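Local coordinates for esterase (Rhizomucor miehei CAU432, PDB 4WY8), which hydrolyses carboxylic esters as a carboxylesterase (EC 3.1.1.1), probably through the serine-based charge-relay mechanism of the alpha/beta hydrolase fold, at residues R60-I66 with E133-A138; T69-P73 with S150-D154; T99-T103 with F294-L299; E106-A111 with L307-V311; S123-F128 with D223-P227. All blocks are in the same frame, centred on the assembly; numbering follows the deposited sequence.

Contact 1 (R60-I66 with E133-A138); sequences RKNGSKI and EECLDA
Arg60 reaches across to helix 133-138, its NH2 3.4 Å from Glu134 CG and its NH1 on Asp137. That second approach is a salt bridge: NH1 of Arg60 donates to OD2 of Asp137 at 2.6 Å, the carboxylate oxygen lying near the guanidinium plane. The chain 60-64 is the tight turn between two antiparallel strands. It is closed by Arg60 N to Ser64 O at 2.8 Å and passes through Gly63 at phi/psi 125/4. Asn62 (chi1 p) makes an Asx turn, its OD1 taking the Ser64 amide N at 2.9 Å and also the Ser64 hydroxyl OG at 2.8 Å. Arg60 starts with an m, t side chain, which carries its charge out of the turn to the helix. Below the ion pair the contact turns apolar. Ile66 (m, t), on the strand that begins at Lys65, points at the helix, and its CD1 lies 3.6 Å from both Glu134 O and Asp137 CB. In register, Ile66 faces Glu134 with CA atoms 6.7 Å apart. Glu134 OE2 accepts from Ser121 OG and lies 4.0 Å from Arg60 NH2, opposite charges near each other but beyond a salt bridge. The arrangement is a helix packed on the edge region of a central sheet: Ile66 pairs with Ile58 of strand 51-59 and touches Val118 of strand 114-118, while Cys135 and Leu136 turn to helix 165-179.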
# COMPACT_ATOMS: atom_id res chain seq x y z
N ARG A 60 -32.03 19.79 8.07
CA ARG A 60 -31.53 21.13 7.77
C ARG A 60 -32.56 22.21 8.09
O ARG A 60 -33.64 21.93 8.62
CB ARG A 60 -31.04 21.27 6.32
CG ARG A 60 -29.87 20.38 5.98
CD ARG A 60 -29.24 20.75 4.63
NE ARG A 60 -29.71 19.90 3.54
CZ ARG A 60 -29.05 19.68 2.41
NH1 ARG A 60 -27.86 20.24 2.19
NH2 ARG A 60 -29.57 18.89 1.48
N LYS A 61 -32.20 23.45 7.75
CA LYS A 61 -32.89 24.64 8.22
C LYS A 61 -34.32 24.76 7.70
O LYS A 61 -35.24 25.12 8.43
CB LYS A 61 -32.07 25.85 7.80
CG LYS A 61 -32.07 27.04 8.72
CD LYS A 61 -31.59 28.26 7.96
CE LYS A 61 -31.01 29.29 8.90
NZ LYS A 61 -29.64 29.70 8.49
N ASN A 62 -34.49 24.38 6.44
CA ASN A 62 -35.76 24.57 5.76
C ASN A 62 -36.73 23.41 5.92
O ASN A 62 -37.92 23.55 5.63
CB ASN A 62 -35.49 24.82 4.28
CG ASN A 62 -34.63 23.74 3.66
OD1 ASN A 62 -34.49 22.64 4.21
ND2 ASN A 62 -34.09 24.02 2.48
N GLY A 63 -36.22 22.26 6.34
CA GLY A 63 -37.07 21.12 6.61
C GLY A 63 -36.59 19.92 5.82
O GLY A 63 -37.20 18.85 5.88
N SER A 64 -35.48 20.08 5.11
CA SER A 64 -34.96 19.00 4.29
C SER A 64 -34.10 18.07 5.14
O SER A 64 -33.65 18.44 6.24
CB SER A 64 -34.18 19.55 3.09
OG SER A 64 -33.07 20.34 3.50
N LYS A 65 -33.90 16.85 4.65
CA LYS A 65 -33.20 15.84 5.41
C LYS A 65 -31.99 15.24 4.71
O LYS A 65 -31.97 15.10 3.48
CB LYS A 65 -34.16 14.70 5.81
CG LYS A 65 -35.28 15.12 6.76
CD LYS A 65 -36.33 14.01 6.90
CE LYS A 65 -37.42 14.32 7.93
NZ LYS A 65 -36.91 14.66 9.30
N ILE A 66 -30.95 14.97 5.49
CA ILE A 66 -29.85 14.13 5.05
C ILE A 66 -29.94 12.83 5.83
O ILE A 66 -30.06 12.84 7.07
CB ILE A 66 -28.49 14.82 5.24
CG1 ILE A 66 -28.48 16.12 4.45
CG2 ILE A 66 -27.38 13.96 4.72
CD1 ILE A 66 -27.34 17.02 4.80
N GLU A 133 -22.98 19.24 -1.55
CA GLU A 133 -23.48 20.06 -0.46
C GLU A 133 -24.09 19.21 0.66
O GLU A 133 -23.92 19.54 1.85
CB GLU A 133 -24.47 21.06 -1.04
CG GLU A 133 -23.75 22.09 -1.90
CD GLU A 133 -24.69 23.02 -2.65
OE1 GLU A 133 -24.19 23.83 -3.47
OE2 GLU A 133 -25.91 22.95 -2.39
N GLU A 134 -24.78 18.13 0.30
CA GLU A 134 -25.24 17.21 1.34
C GLU A 134 -24.06 16.62 2.13
O GLU A 134 -24.11 16.52 3.37
CB GLU A 134 -26.08 16.08 0.74
CG GLU A 134 -27.46 16.53 0.24
CD GLU A 134 -28.16 15.50 -0.65
OE1 GLU A 134 -27.50 14.54 -1.11
OE2 GLU A 134 -29.38 15.66 -0.90
N CYS A 135 -23.00 16.23 1.42
CA CYS A 135 -21.86 15.57 2.07
C CYS A 135 -21.10 16.52 2.99
O CYS A 135 -20.69 16.15 4.12
CB CYS A 135 -20.91 14.98 1.01
SG CYS A 135 -21.65 13.61 0.05
N LEU A 136 -20.91 17.75 2.50
CA LEU A 136 -20.27 18.78 3.29
C LEU A 136 -21.11 19.05 4.52
O LEU A 136 -20.59 19.07 5.63
CB LEU A 136 -20.09 20.06 2.45
CG LEU A 136 -19.54 21.26 3.21
CD1 LEU A 136 -18.07 21.08 3.68
CD2 LEU A 136 -19.67 22.50 2.33
N ASP A 137 -22.41 19.17 4.33
CA ASP A 137 -23.30 19.37 5.48
C ASP A 137 -23.20 18.23 6.50
O ASP A 137 -23.30 18.46 7.72
CB ASP A 137 -24.75 19.50 5.02
CG ASP A 137 -25.10 20.89 4.53
OD1 ASP A 137 -24.29 21.83 4.75
OD2 ASP A 137 -26.19 21.05 3.94
N ALA A 138 -23.05 17.01 6.02
CA ALA A 138 -22.89 15.86 6.91
C ALA A 138 -21.59 15.91 7.72
O ALA A 138 -21.59 15.67 8.93
CB ALA A 138 -22.95 14.58 6.12

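Contact 2 (T69-P73 with S150-D154); sequences TITRP and SINVD
Two residues of strand 69-73, Ile70 and Arg72, point from the same face of the sheet to the turn 150-154, and their conformations set the contact. Arg72 leaves an extended backbone (-142/161) with chi1 at 31°, between wells, then runs t, m. Its NH2 thereby donates to Asn152 O at 3.1 Å in a straight line, with Asn152 O near the guanidinium plane. Ile151 O is almost as close to Arg72 NH2, at 3.2 Å, but the angle is too poor for a bond. NH1 of Arg72 is spent on Gln79 O and Thr76 O, so the guanidinium ties several loop carbonyls together. Ile70 takes the m, t rotamer and brings CD1 to 4.1 Å from CG2 of Ile151, itself p, t. Val153 (chi1 m) keeps its CG1 4.2 Å from Arg72 NH2. The backbones stay well apart: CA to CA, Ile70 is 8.9 Å from Ile151 and Arg72 10.1 Å from Val153, so side chains span the gap. Helix 145-150 ends at this turn; Ile151 has left helical angles (-112/20), and Asn152, at 49/50, is the C-prime residue of a Schellman motif. Ile151 and Val153 also rest on Ile116 and Ala114 of strand 114-118. A Schellman-capped helix end, followed by a loop running back to strand 159-163, fits the alternating helix and strand layout of the alpha/beta hydrolase fold.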
# COMPACT_ATOMS: atom_id res chain seq x y z
N THR A 69 -26.36 6.59 7.64
CA THR A 69 -26.32 5.22 8.18
C THR A 69 -25.03 5.07 8.98
O THR A 69 -23.93 5.17 8.42
CB THR A 69 -26.41 4.16 7.05
OG1 THR A 69 -27.56 4.44 6.24
CG2 THR A 69 -26.56 2.78 7.59
N ILE A 70 -25.13 4.87 10.28
CA ILE A 70 -23.96 4.80 11.14
C ILE A 70 -23.72 3.39 11.63
O ILE A 70 -24.57 2.81 12.33
CB ILE A 70 -24.11 5.72 12.34
CG1 ILE A 70 -24.53 7.12 11.87
CG2 ILE A 70 -22.81 5.75 13.15
CD1 ILE A 70 -24.89 8.05 12.99
N THR A 71 -22.55 2.83 11.31
CA THR A 71 -22.24 1.48 11.79
C THR A 71 -21.08 1.52 12.78
O THR A 71 -20.16 2.31 12.62
CB THR A 71 -21.91 0.52 10.59
OG1 THR A 71 -20.96 1.15 9.74
CG2 THR A 71 -23.16 0.21 9.77
N ARG A 72 -21.13 0.71 13.83
CA ARG A 72 -19.98 0.60 14.75
C ARG A 72 -19.79 -0.84 15.22
O ARG A 72 -20.71 -1.64 15.13
CB ARG A 72 -20.13 1.58 15.93
CG ARG A 72 -21.51 1.90 16.37
CD ARG A 72 -21.59 3.20 17.21
NE ARG A 72 -20.85 3.11 18.46
CZ ARG A 72 -20.17 4.12 19.01
NH1 ARG A 72 -19.54 3.93 20.16
NH2 ARG A 72 -20.12 5.31 18.41
N PRO A 73 -18.59 -1.17 15.74
CA PRO A 73 -18.42 -2.55 16.22
C PRO A 73 -19.36 -2.80 17.40
O PRO A 73 -19.76 -1.84 18.07
CB PRO A 73 -16.95 -2.60 16.68
CG PRO A 73 -16.29 -1.38 16.09
CD PRO A 73 -17.38 -0.36 15.96
N SER A 150 -23.47 13.24 20.85
CA SER A 150 -24.72 12.51 20.68
C SER A 150 -24.56 11.16 19.99
O SER A 150 -25.34 10.25 20.23
CB SER A 150 -25.71 13.36 19.89
OG SER A 150 -25.45 13.22 18.50
N ILE A 151 -23.55 11.01 19.13
CA ILE A 151 -23.36 9.70 18.50
C ILE A 151 -22.09 9.01 18.97
O ILE A 151 -21.61 8.10 18.30
CB ILE A 151 -23.36 9.80 16.95
CG1 ILE A 151 -22.23 10.72 16.46
CG2 ILE A 151 -24.70 10.31 16.45
CD1 ILE A 151 -22.01 10.65 14.94
N ASN A 152 -21.55 9.43 20.12
CA ASN A 152 -20.34 8.85 20.69
C ASN A 152 -19.16 8.68 19.73
O ASN A 152 -18.54 7.62 19.68
CB ASN A 152 -20.65 7.48 21.31
CG ASN A 152 -21.17 7.58 22.74
OD1 ASN A 152 -20.64 8.35 23.54
ND2 ASN A 152 -22.20 6.81 23.05
N VAL A 153 -18.82 9.75 19.01
CA VAL A 153 -17.61 9.81 18.21
C VAL A 153 -16.75 11.00 18.62
O VAL A 153 -17.25 11.95 19.25
CB VAL A 153 -17.93 9.88 16.69
CG1 VAL A 153 -18.85 8.75 16.28
CG2 VAL A 153 -18.52 11.23 16.33
N ASP A 154 -15.47 10.93 18.31
CA ASP A 154 -14.50 11.99 18.61
C ASP A 154 -14.19 12.84 17.39
O ASP A 154 -13.45 12.43 16.51
CB ASP A 154 -13.22 11.39 19.16
CG ASP A 154 -12.13 12.42 19.41
OD1 ASP A 154 -12.34 13.64 19.20
OD2 ASP A 154 -11.03 11.98 19.81

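Contact 3 (T99-T103 with F294-L299); sequences THRRT and FNLATL
Here the start of helix 101-111 meets the loop that leads into helix 301-322, near the probable catalytic centre of an alpha/beta hydrolase. His100 sits at the N-cap position, and the loop 294-299 passes alongside; CA atoms pair His100 with Asn295 at 4.9 Å, Thr103 with Phe294 at 5.8 Å and Arg102 with Ala297 at 6.3 Å. Direct hydrogen bonds come from two side chains of the helix. Thr103 (chi1 m) gives OG1 to Phe294 O at 2.7 Å. Arg102 folds through t, p, p so that NE and NH2 both donate to Ala297 O, at 3.0 and 3.3 Å, while its NH1 goes to Glu46 O. Two waters join the backbones: one links Thr103 N (2.9 Å from the water oxygen) to Phe294 O (3.1 Å), another links Arg102 N to Leu296 O, each 3.1 Å from the water. A third bridges the Arg101 side chain (NH2, 2.9 Å) to Ala297 O (3.2 Å). Van der Waals contacts fill the rest. Asn295 CA lies over one face of the His100 ring, and Leu299 CB lies 3.7 Å from Arg102 CG. The imidazole of His100 (m) bonds through NE2 to Asp163 and meets the ring of His88, which belongs to the HGGGW sequence and probably lies by the oxyanion hole, as in relatives of hormone-sensitive lipase. ND1 of His100 shares a 2.7 Å hydrogen bond with Thr99 OG1.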
# COMPACT_ATOMS: atom_id res chain seq x y z
N THR A 99 -24.94 -1.95 -1.66
CA THR A 99 -23.81 -2.30 -2.52
C THR A 99 -22.50 -2.19 -1.75
O THR A 99 -21.54 -2.94 -2.00
CB THR A 99 -23.73 -1.41 -3.76
OG1 THR A 99 -23.59 -0.04 -3.38
CG2 THR A 99 -24.99 -1.57 -4.59
N HIS A 100 -22.45 -1.28 -0.78
CA HIS A 100 -21.19 -1.05 -0.07
C HIS A 100 -21.22 -1.63 1.33
O HIS A 100 -20.34 -1.34 2.15
CB HIS A 100 -20.87 0.44 -0.01
CG HIS A 100 -20.48 1.01 -1.34
ND1 HIS A 100 -21.36 1.11 -2.40
CD2 HIS A 100 -19.28 1.46 -1.80
CE1 HIS A 100 -20.73 1.62 -3.45
NE2 HIS A 100 -19.47 1.84 -3.11
N ARG A 101 -22.25 -2.44 1.60
CA ARG A 101 -22.38 -3.05 2.91
C ARG A 101 -21.14 -3.84 3.29
O ARG A 101 -20.65 -3.77 4.42
CB ARG A 101 -23.61 -3.98 2.95
CG ARG A 101 -23.69 -4.78 4.25
CD ARG A 101 -24.92 -5.66 4.28
NE ARG A 101 -24.89 -6.64 3.21
CZ ARG A 101 -25.93 -7.37 2.82
NH1 ARG A 101 -27.10 -7.22 3.42
NH2 ARG A 101 -25.79 -8.24 1.84
N ARG A 102 -20.64 -4.64 2.36
CA ARG A 102 -19.47 -5.47 2.66
C ARG A 102 -18.28 -4.59 3.07
O ARG A 102 -17.69 -4.75 4.15
CB ARG A 102 -19.15 -6.35 1.43
CG ARG A 102 -17.83 -7.11 1.52
CD ARG A 102 -17.89 -8.28 2.47
NE ARG A 102 -18.88 -9.25 2.00
CZ ARG A 102 -19.11 -10.44 2.56
NH1 ARG A 102 -18.40 -10.83 3.61
NH2 ARG A 102 -20.03 -11.23 2.06
N THR A 103 -17.95 -3.64 2.20
CA THR A 103 -16.84 -2.73 2.43
C THR A 103 -16.97 -1.98 3.76
O THR A 103 -16.02 -1.90 4.56
CB THR A 103 -16.76 -1.72 1.28
OG1 THR A 103 -16.54 -2.44 0.05
CG2 THR A 103 -15.63 -0.73 1.53
N PHE A 294 -14.96 -2.56 -4.44
CA PHE A 294 -15.58 -2.18 -3.17
C PHE A 294 -17.09 -1.91 -3.21
O PHE A 294 -17.68 -1.49 -2.19
CB PHE A 294 -14.86 -0.96 -2.59
CG PHE A 294 -13.45 -1.24 -2.19
CD1 PHE A 294 -13.19 -2.09 -1.12
CD2 PHE A 294 -12.38 -0.69 -2.88
CE1 PHE A 294 -11.88 -2.38 -0.74
CE2 PHE A 294 -11.07 -0.96 -2.51
CZ PHE A 294 -10.82 -1.81 -1.44
N ASN A 295 -17.73 -2.19 -4.34
CA ASN A 295 -19.20 -2.05 -4.44
C ASN A 295 -19.92 -3.34 -4.80
O ASN A 295 -20.94 -3.32 -5.50
CB ASN A 295 -19.55 -0.98 -5.49
CG ASN A 295 -19.00 -1.31 -6.87
OD1 ASN A 295 -17.91 -0.85 -7.25
ND2 ASN A 295 -19.76 -2.06 -7.66
N LEU A 296 -19.41 -4.46 -4.31
CA LEU A 296 -19.96 -5.77 -4.65
C LEU A 296 -20.42 -6.52 -3.39
O LEU A 296 -20.17 -6.08 -2.25
CB LEU A 296 -18.93 -6.59 -5.42
CG LEU A 296 -18.37 -5.88 -6.67
CD1 LEU A 296 -17.26 -6.69 -7.31
CD2 LEU A 296 -19.45 -5.54 -7.71
N ALA A 297 -21.09 -7.65 -3.59
CA ALA A 297 -21.65 -8.40 -2.46
C ALA A 297 -20.55 -9.02 -1.62
O ALA A 297 -20.70 -9.20 -0.40
CB ALA A 297 -22.62 -9.47 -2.97
N THR A 298 -19.44 -9.34 -2.29
CA THR A 298 -18.28 -9.94 -1.64
C THR A 298 -17.05 -9.04 -1.77
O THR A 298 -17.07 -8.04 -2.49
CB THR A 298 -17.92 -11.29 -2.25
OG1 THR A 298 -17.78 -11.10 -3.67
CG2 THR A 298 -19.03 -12.30 -2.00
N LEU A 299 -15.97 -9.42 -1.12
CA LEU A 299 -14.74 -8.64 -1.14
C LEU A 299 -13.58 -9.48 -1.62
O LEU A 299 -13.27 -10.50 -1.00
CB LEU A 299 -14.47 -8.09 0.27
CG LEU A 299 -13.25 -7.18 0.39
CD1 LEU A 299 -13.47 -5.91 -0.44
CD2 LEU A 299 -13.04 -6.83 1.86
O HOH W 1 -18.99 -3.69 -0.51
O HOH W 2 -22.98 -7.66 1.16
O HOH W 3 -22.31 -5.31 -0.20

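Contact 4 (E106-A111 with L307-V311); sequences ELTVRA and LDHIV
Arg110 is held between carboxylates on two different helices, the most striking feature of this helix pair. Its NE donates to Glu106 OE1 one turn back at 2.9 Å, while NH1 reaches across to Asp308 OD1 at 2.7 Å, so the three residues form a salt-bridge network. On the outer side Asp308 also bridges to Lys316 of the second subunit, and His309 stacks on His309 of that subunit. An extended side chain (m, t, t) carries the Arg110 guanidinium there and lays one face on Leu307, with NH1 4.0 Å from Leu307 CB. Segments 106-111 and 307-311 approach to 9.9 Å between axes and cross at -48°. The CA register runs from Leu107 with Leu307 at 6.7 Å to Ala111 with Val311 at 5.5 Å, where the small Ala111 lets the backbones close in. Apolar groups fill the interface beneath the charges: Leu307 CD1 (m, t) touches Glu106 CB at 3.7 Å, Leu107 CD1 (t, p) lies 4.3 Å from both Ile310 CG2 and Val311 CG2, and Ala111 CB meets Val311 CG2 at 4.1 Å. Both helices cover one face of the central sheet, Thr108 and Val109 leaning on strand 51-59 and Ile310 on strand 253-258.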
# COMPACT_ATOMS: atom_id res chain seq x y z
N GLU A 106 -16.81 -4.27 6.97
CA GLU A 106 -15.39 -4.66 7.19
C GLU A 106 -14.54 -3.50 7.72
O GLU A 106 -13.74 -3.66 8.63
CB GLU A 106 -14.77 -5.20 5.90
CG GLU A 106 -15.20 -6.62 5.52
CD GLU A 106 -14.70 -7.72 6.48
OE1 GLU A 106 -13.73 -7.49 7.26
OE2 GLU A 106 -15.27 -8.83 6.44
N LEU A 107 -14.69 -2.33 7.12
CA LEU A 107 -13.96 -1.15 7.56
C LEU A 107 -14.32 -0.81 9.02
O LEU A 107 -13.46 -0.52 9.84
CB LEU A 107 -14.30 0.03 6.64
CG LEU A 107 -13.58 1.35 6.90
CD1 LEU A 107 -12.03 1.24 6.79
CD2 LEU A 107 -14.14 2.43 5.96
N THR A 108 -15.60 -0.88 9.31
CA THR A 108 -16.11 -0.66 10.65
C THR A 108 -15.41 -1.53 11.66
O THR A 108 -14.87 -1.02 12.66
CB THR A 108 -17.62 -0.92 10.74
OG1 THR A 108 -18.33 -0.01 9.89
CG2 THR A 108 -18.08 -0.79 12.19
N VAL A 109 -15.37 -2.85 11.44
CA VAL A 109 -14.79 -3.68 12.50
C VAL A 109 -13.27 -3.73 12.47
O VAL A 109 -12.62 -3.93 13.51
CB VAL A 109 -15.32 -5.13 12.48
CG1 VAL A 109 -16.85 -5.13 12.59
CG2 VAL A 109 -14.89 -5.82 11.19
N ARG A 110 -12.67 -3.53 11.30
CA ARG A 110 -11.21 -3.56 11.25
C ARG A 110 -10.63 -2.28 11.84
O ARG A 110 -9.63 -2.32 12.53
CB ARG A 110 -10.71 -3.76 9.82
CG ARG A 110 -11.02 -5.15 9.26
CD ARG A 110 -10.42 -5.31 7.88
NE ARG A 110 -11.06 -6.38 7.10
CZ ARG A 110 -10.47 -7.02 6.09
NH1 ARG A 110 -9.23 -6.71 5.73
NH2 ARG A 110 -11.15 -7.95 5.42
N ALA A 111 -11.25 -1.14 11.58
CA ALA A 111 -10.74 0.13 12.09
C ALA A 111 -11.24 0.40 13.50
O ALA A 111 -10.71 1.26 14.20
CB ALA A 111 -11.13 1.28 11.16
N LEU A 307 -8.01 -2.87 2.41
CA LEU A 307 -8.63 -2.40 3.65
C LEU A 307 -7.69 -2.47 4.86
O LEU A 307 -7.69 -1.57 5.71
CB LEU A 307 -9.91 -3.17 3.95
CG LEU A 307 -11.10 -2.81 3.06
CD1 LEU A 307 -12.33 -3.46 3.65
CD2 LEU A 307 -11.30 -1.31 2.99
N ASP A 308 -6.88 -3.53 4.96
CA ASP A 308 -5.90 -3.59 6.05
C ASP A 308 -4.88 -2.42 5.97
O ASP A 308 -4.49 -1.82 6.98
CB ASP A 308 -5.17 -4.94 6.03
CG ASP A 308 -6.07 -6.10 6.48
OD1 ASP A 308 -7.10 -5.85 7.16
OD2 ASP A 308 -5.73 -7.27 6.14
N HIS A 309 -4.49 -2.10 4.74
CA HIS A 309 -3.63 -0.95 4.48
C HIS A 309 -4.26 0.38 4.91
O HIS A 309 -3.65 1.17 5.65
CB HIS A 309 -3.30 -0.92 3.00
CG HIS A 309 -2.34 0.15 2.63
ND1 HIS A 309 -1.92 0.34 1.33
CD2 HIS A 309 -1.70 1.07 3.38
CE1 HIS A 309 -1.05 1.34 1.30
NE2 HIS A 309 -0.90 1.80 2.53
N ILE A 310 -5.48 0.62 4.44
CA ILE A 310 -6.22 1.81 4.82
C ILE A 310 -6.33 1.94 6.34
O ILE A 310 -6.16 3.02 6.89
CB ILE A 310 -7.65 1.79 4.22
CG1 ILE A 310 -7.58 2.00 2.70
CG2 ILE A 310 -8.54 2.86 4.83
CD1 ILE A 310 -8.90 1.74 2.01
N VAL A 311 -6.60 0.82 7.00
CA VAL A 311 -6.71 0.84 8.45
C VAL A 311 -5.38 1.19 9.11
O VAL A 311 -5.35 1.98 10.05
CB VAL A 311 -7.23 -0.50 8.97
CG1 VAL A 311 -7.12 -0.57 10.51
CG2 VAL A 311 -8.66 -0.70 8.51

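Contact 5 (S123-F128 with D223-P227); sequences SPEVRF and DHYIP
Segment 123-128 is an irregular loop with a cis peptide before Pro124, and it wraps the C-terminal end of helix 215-225, whose last helical residue is Tyr225. CA atoms come to 4.8 Å for Pro124 with His224 and 5.0 Å for Arg127 with Tyr225. Ile226, at -134/82, turns the chain away into Pro227. Ser123 OG closes the loop on itself at 2.6 Å from Val126 O. Carbonyls of the helix end are met twice: Phe128 N donates to Tyr225 O at 2.9 Å, and Arg127 (m, m, t) donates NH1 to His224 O at 2.7 Å while Pro227 CG lies over one face of its guanidinium, 3.4 Å from NH1. Among the rings, Phe128 (t) points its edge toward the face of Tyr225 (t) in an offset edge-to-face pair, centroids 5.7 Å apart and planes at 63°, and its CB sits over that same ring, 3.9 Å from the centroid. Phe128 CB also touches Ile226 CG1 at 3.6 Å, and Pro124 CD makes an off-centre CH-pi contact with His224, 4.2 Å to the centroid. Tyr225 also stacks on Trp92 of the HGGGW sequence. A loop after strand 114-118 holding a helix inserted after strand 188-191 is consistent with the core-to-cap join of hormone-sensitive-lipase-like esterases.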
# COMPACT_ATOMS: atom_id res chain seq x y z
N SER A 123 -28.05 11.25 -8.95
CA SER A 123 -28.39 11.87 -10.23
C SER A 123 -29.06 10.83 -11.14
O SER A 123 -28.89 9.63 -10.91
CB SER A 123 -27.14 12.45 -10.89
OG SER A 123 -26.67 13.57 -10.16
N PRO A 124 -29.83 11.26 -12.15
CA PRO A 124 -30.10 12.63 -12.60
C PRO A 124 -31.24 13.31 -11.85
O PRO A 124 -31.57 14.42 -12.23
CB PRO A 124 -30.52 12.43 -14.06
CG PRO A 124 -31.26 11.14 -14.03
CD PRO A 124 -30.52 10.27 -13.01
N GLU A 125 -31.86 12.66 -10.86
CA GLU A 125 -32.95 13.33 -10.14
C GLU A 125 -32.46 14.63 -9.51
O GLU A 125 -33.23 15.57 -9.35
CB GLU A 125 -33.55 12.42 -9.08
CG GLU A 125 -34.36 11.25 -9.63
CD GLU A 125 -33.47 10.06 -9.98
OE1 GLU A 125 -32.22 10.23 -10.04
OE2 GLU A 125 -34.02 8.95 -10.17
N VAL A 126 -31.20 14.66 -9.08
CA VAL A 126 -30.57 15.94 -8.78
C VAL A 126 -29.32 16.03 -9.64
O VAL A 126 -28.86 15.02 -10.14
CB VAL A 126 -30.25 16.09 -7.27
CG1 VAL A 126 -31.53 15.89 -6.42
CG2 VAL A 126 -29.15 15.11 -6.83
N ARG A 127 -28.78 17.22 -9.82
CA ARG A 127 -27.55 17.38 -10.56
C ARG A 127 -26.48 17.86 -9.58
O ARG A 127 -26.78 18.19 -8.43
CB ARG A 127 -27.69 18.40 -11.71
CG ARG A 127 -28.92 18.23 -12.60
CD ARG A 127 -28.77 17.03 -13.54
NE ARG A 127 -29.91 16.93 -14.46
CZ ARG A 127 -30.03 16.00 -15.40
NH1 ARG A 127 -29.09 15.08 -15.56
NH2 ARG A 127 -31.11 16.00 -16.18
N PHE A 128 -25.24 17.86 -10.03
CA PHE A 128 -24.19 18.63 -9.39
C PHE A 128 -24.74 20.05 -9.16
O PHE A 128 -25.43 20.58 -10.04
CB PHE A 128 -22.94 18.61 -10.28
CG PHE A 128 -21.86 19.56 -9.87
CD1 PHE A 128 -21.01 19.24 -8.83
CD2 PHE A 128 -21.66 20.74 -10.57
CE1 PHE A 128 -20.01 20.11 -8.44
CE2 PHE A 128 -20.66 21.61 -10.21
CZ PHE A 128 -19.83 21.29 -9.15
N ASP A 223 -22.84 12.56 -17.83
CA ASP A 223 -23.97 13.19 -18.51
C ASP A 223 -25.17 13.30 -17.58
O ASP A 223 -25.91 14.28 -17.63
CB ASP A 223 -24.35 12.44 -19.80
CG ASP A 223 -23.43 12.76 -20.95
OD1 ASP A 223 -22.76 13.82 -20.90
OD2 ASP A 223 -23.36 11.96 -21.91
N HIS A 224 -25.38 12.30 -16.73
CA HIS A 224 -26.43 12.46 -15.71
C HIS A 224 -26.09 13.47 -14.60
O HIS A 224 -26.97 14.17 -14.09
CB HIS A 224 -26.79 11.12 -15.07
CG HIS A 224 -27.64 10.23 -15.92
ND1 HIS A 224 -28.87 10.62 -16.42
CD2 HIS A 224 -27.47 8.95 -16.33
CE1 HIS A 224 -29.40 9.62 -17.11
NE2 HIS A 224 -28.57 8.60 -17.07
N TYR A 225 -24.82 13.51 -14.18
CA TYR A 225 -24.39 14.34 -13.03
C TYR A 225 -24.24 15.82 -13.39
O TYR A 225 -24.69 16.71 -12.64
CB TYR A 225 -23.05 13.79 -12.50
CG TYR A 225 -22.47 14.40 -11.22
CD1 TYR A 225 -21.15 14.84 -11.18
CD2 TYR A 225 -23.21 14.46 -10.05
CE1 TYR A 225 -20.59 15.36 -10.03
CE2 TYR A 225 -22.67 14.97 -8.88
CZ TYR A 225 -21.36 15.41 -8.88
OH TYR A 225 -20.81 15.93 -7.73
N ILE A 226 -23.58 16.08 -14.52
CA ILE A 226 -23.30 17.42 -15.00
C ILE A 226 -23.63 17.51 -16.48
O ILE A 226 -22.72 17.39 -17.32
CB ILE A 226 -21.81 17.79 -14.79
CG1 ILE A 226 -21.38 17.47 -13.36
CG2 ILE A 226 -21.55 19.26 -15.04
CD1 ILE A 226 -19.91 17.68 -13.12
N PRO A 227 -24.91 17.72 -16.81
CA PRO A 227 -25.36 17.73 -18.21
C PRO A 227 -24.67 18.75 -19.10
O PRO A 227 -24.31 18.46 -20.25
CB PRO A 227 -26.86 18.07 -18.10
CG PRO A 227 -27.24 17.62 -16.73
CD PRO A 227 -26.03 17.91 -15.87

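Contacts 2, 3 and 4 are buried, while contacts 1 and 5 are partly buried. Contacts 1 and 2 share strand 65-73 and lie 19 Å apart between centres: a partly exposed ion pair beside a buried isoleucine at one, a guanidinium bound to loop carbonyls at the other. Contacts 3 and 4 share helix 101-111 and touch through Leu299 and Phe294 on Leu307, water and backbone oxygens giving way to apolar residues edged by charges. Thr71 OG1 lies 2.9 Å from Thr108 OG1, a probable hydrogen bond tying contacts 2 and 4. Contact 5 stands apart, 32 Å from contact 4 across the chain centre, and is the one whose own two segments form an aromatic pair.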